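PDB 4Z9F: halohydrin epoxidase A from Corynebacterium sp., which probably catalyses the reversible elimination of hydrogen halide from vicinal halohydrins to form epoxides, on a Rossmann-like fold related to short-chain dehydrogenases/reductases. Local coordinates for residues I130-S135 against I175-F180. The protein carries 1 engineered substitution. Numbering follows the deposited sequence.
Sequences IFITSS and IGPNFF
Strands 127-132 and 170-177 are neighbours in the central parallel sheet of this Rossmann-like fold, joined through helix 147-165 as a beta-alpha-beta crossover. Their C-terminal ends meet here, at the sheet edge where short-chain dehydrogenase/reductase relatives place their active site. The tight part starts with Ile175, which hydrogen-bonds to both sides of Ile132: its N-H meets Phe131 O almost head-on at 2.9 Å, and its O accepts Thr133 N, just as straight, at 2.8 Å. Thr133 gives that oxygen its hydroxyl too, a second hydrogen bond from above the carbonyl plane; chi1 of 64° tucks OG1 over the backbone, 2.9 Å from Ile175 O. Below, Ile175 CD1 lies 3.7 Å from Ile130 CG2, with Ile132 alongside; Leu223 meets Ile130 and Leu219 meets Ile175, both from helix 213-224. Beyond strand 127-132 the backbones close further, Ser134 crossing Gly176 with CA atoms 3.9 Å apart, while Pro177 sets CG against Ile132 CG2 and CD against Thr133 O.

The loose side begins at Ser135, whose N still hydrogen-bonds Pro177 O at 3.1 Å. Towards partly exposed Asn178 there is mere proximity, with Ser135 OG 3.6 Å from Asn178 ND2.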
loop_
_atom_site.group_PDB
_atom_site.type_symbol
_atom_site.label_atom_id
_atom_site.label_comp_id
_atom_site.label_asym_id
_atom_site.label_seq_id
_atom_site.Cartn_x
_atom_site.Cartn_y
_atom_site.Cartn_z
ATOM N N ILE C 130 -10.676 -17.772 -6.068
ATOM C CA ILE C 130 -9.647 -17.465 -5.079
ATOM C C ILE C 130 -8.297 -17.762 -5.703
ATOM O O ILE C 130 -8.025 -18.904 -6.090
ATOM C CB ILE C 130 -9.850 -18.277 -3.793
ATOM C CG1 ILE C 130 -11.222 -17.971 -3.205
ATOM C CG2 ILE C 130 -8.751 -17.956 -2.781
ATOM C CD1 ILE C 130 -11.705 -18.998 -2.257
ATOM N N PHE C 131 -7.451 -16.739 -5.805
ATOM C CA PHE C 131 -6.138 -16.880 -6.410
ATOM C C PHE C 131 -5.105 -17.044 -5.304
ATOM O O PHE C 131 -5.016 -16.200 -4.403
ATOM C CB PHE C 131 -5.809 -15.673 -7.289
ATOM C CG PHE C 131 -6.647 -15.589 -8.530
ATOM C CD1 PHE C 131 -7.932 -15.059 -8.491
ATOM C CD2 PHE C 131 -6.140 -16.023 -9.746
ATOM C CE1 PHE C 131 -8.704 -14.969 -9.654
ATOM C CE2 PHE C 131 -6.916 -15.950 -10.909
ATOM C CZ PHE C 131 -8.192 -15.418 -10.859
ATOM N N ILE C 132 -4.349 -18.137 -5.348
ATOM C CA ILE C 132 -3.231 -18.312 -4.427
ATOM C C ILE C 132 -2.009 -17.692 -5.079
ATOM O O ILE C 132 -1.566 -18.139 -6.142
ATOM C CB ILE C 132 -2.989 -19.791 -4.087
ATOM C CG1 ILE C 132 -4.306 -20.513 -3.799
ATOM C CG2 ILE C 132 -2.019 -19.898 -2.894
ATOM C CD1 ILE C 132 -5.037 -20.132 -2.516
ATOM N N THR C 133 -1.477 -16.642 -4.450
ATOM C CA THR C 133 -0.372 -15.896 -5.031
ATOM C C THR C 133 0.821 -16.031 -4.093
ATOM O O THR C 133 1.316 -17.143 -3.876
ATOM C CB THR C 133 -0.780 -14.434 -5.280
ATOM O OG1 THR C 133 -1.079 -13.770 -4.042
ATOM C CG2 THR C 133 -2.043 -14.400 -6.161
ATOM N N SER C 134 1.254 -14.933 -3.487
ATOM C CA SER C 134 2.428 -14.982 -2.626
ATOM C C SER C 134 2.489 -13.675 -1.856
ATOM O O SER C 134 1.921 -12.668 -2.285
ATOM C CB SER C 134 3.711 -15.175 -3.430
ATOM O OG SER C 134 4.832 -15.067 -2.570
ATOM N N SER C 135 3.202 -13.691 -0.727
ATOM C CA SER C 135 3.425 -12.430 -0.029
ATOM C C SER C 135 4.091 -11.412 -0.945
ATOM O O SER C 135 3.834 -10.205 -0.825
ATOM C CB SER C 135 4.271 -12.652 1.228
ATOM O OG SER C 135 5.592 -13.019 0.886
ATOM N N ILE C 175 -4.894 -14.579 -2.034
ATOM C CA ILE C 175 -4.234 -14.948 -0.792
ATOM C C ILE C 175 -2.737 -14.942 -1.050
ATOM O O ILE C 175 -2.272 -15.471 -2.071
ATOM C CB ILE C 175 -4.714 -16.313 -0.273
ATOM C CG1 ILE C 175 -6.230 -16.296 -0.093
ATOM C CG2 ILE C 175 -4.014 -16.650 1.043
ATOM C CD1 ILE C 175 -6.831 -17.627 0.325
ATOM N N GLY C 176 -1.987 -14.300 -0.148
ATOM C CA GLY C 176 -0.555 -14.178 -0.285
ATOM C C GLY C 176 0.172 -14.863 0.854
ATOM O O GLY C 176 0.457 -14.262 1.900
ATOM N N PRO C 177 0.480 -16.145 0.675
ATOM C CA PRO C 177 1.109 -16.912 1.755
ATOM C C PRO C 177 2.611 -16.684 1.834
ATOM O O PRO C 177 3.278 -16.379 0.844
ATOM C CB PRO C 177 0.810 -18.377 1.386
ATOM C CG PRO C 177 -0.097 -18.332 0.164
ATOM C CD PRO C 177 0.144 -16.994 -0.481
ATOM N N ASN C 178 3.124 -16.854 3.053
ATOM C CA ASN C 178 4.538 -17.062 3.355
ATOM C C ASN C 178 4.588 -17.784 4.695
ATOM O O ASN C 178 3.652 -17.696 5.495
ATOM C CB ASN C 178 5.333 -15.741 3.408
ATOM C CG ASN C 178 6.841 -15.944 3.202
ATOM O OD1 ASN C 178 7.321 -17.073 3.012
ATOM N ND2 ASN C 178 7.597 -14.841 3.237
ATOM N N PHE C 179 5.686 -18.504 4.934
ATOM C CA PHE C 179 5.821 -19.303 6.150
ATOM C C PHE C 179 4.596 -20.180 6.366
ATOM O O PHE C 179 4.112 -20.354 7.480
ATOM C CB PHE C 179 6.092 -18.404 7.350
ATOM C CG PHE C 179 7.356 -17.607 7.204
ATOM C CD1 PHE C 179 7.315 -16.257 6.905
ATOM C CD2 PHE C 179 8.588 -18.226 7.336
ATOM C CE1 PHE C 179 8.482 -15.531 6.770
ATOM C CE2 PHE C 179 9.764 -17.499 7.203
ATOM C CZ PHE C 179 9.707 -16.156 6.920
ATOM N N PHE C 180 4.087 -20.725 5.266
ATOM C CA PHE C 180 2.891 -21.558 5.244
ATOM C C PHE C 180 3.328 -23.007 5.067
ATOM O O PHE C 180 3.981 -23.337 4.072
ATOM C CB PHE C 180 1.985 -21.088 4.104
ATOM C CG PHE C 180 0.939 -22.068 3.703
ATOM C CD1 PHE C 180 0.659 -22.281 2.359
ATOM C CD2 PHE C 180 0.214 -22.757 4.661
ATOM C CE1 PHE C 180 -0.332 -23.177 1.980
ATOM C CE2 PHE C 180 -0.762 -23.669 4.283
ATOM C CZ PHE C 180 -1.026 -23.876 2.948
#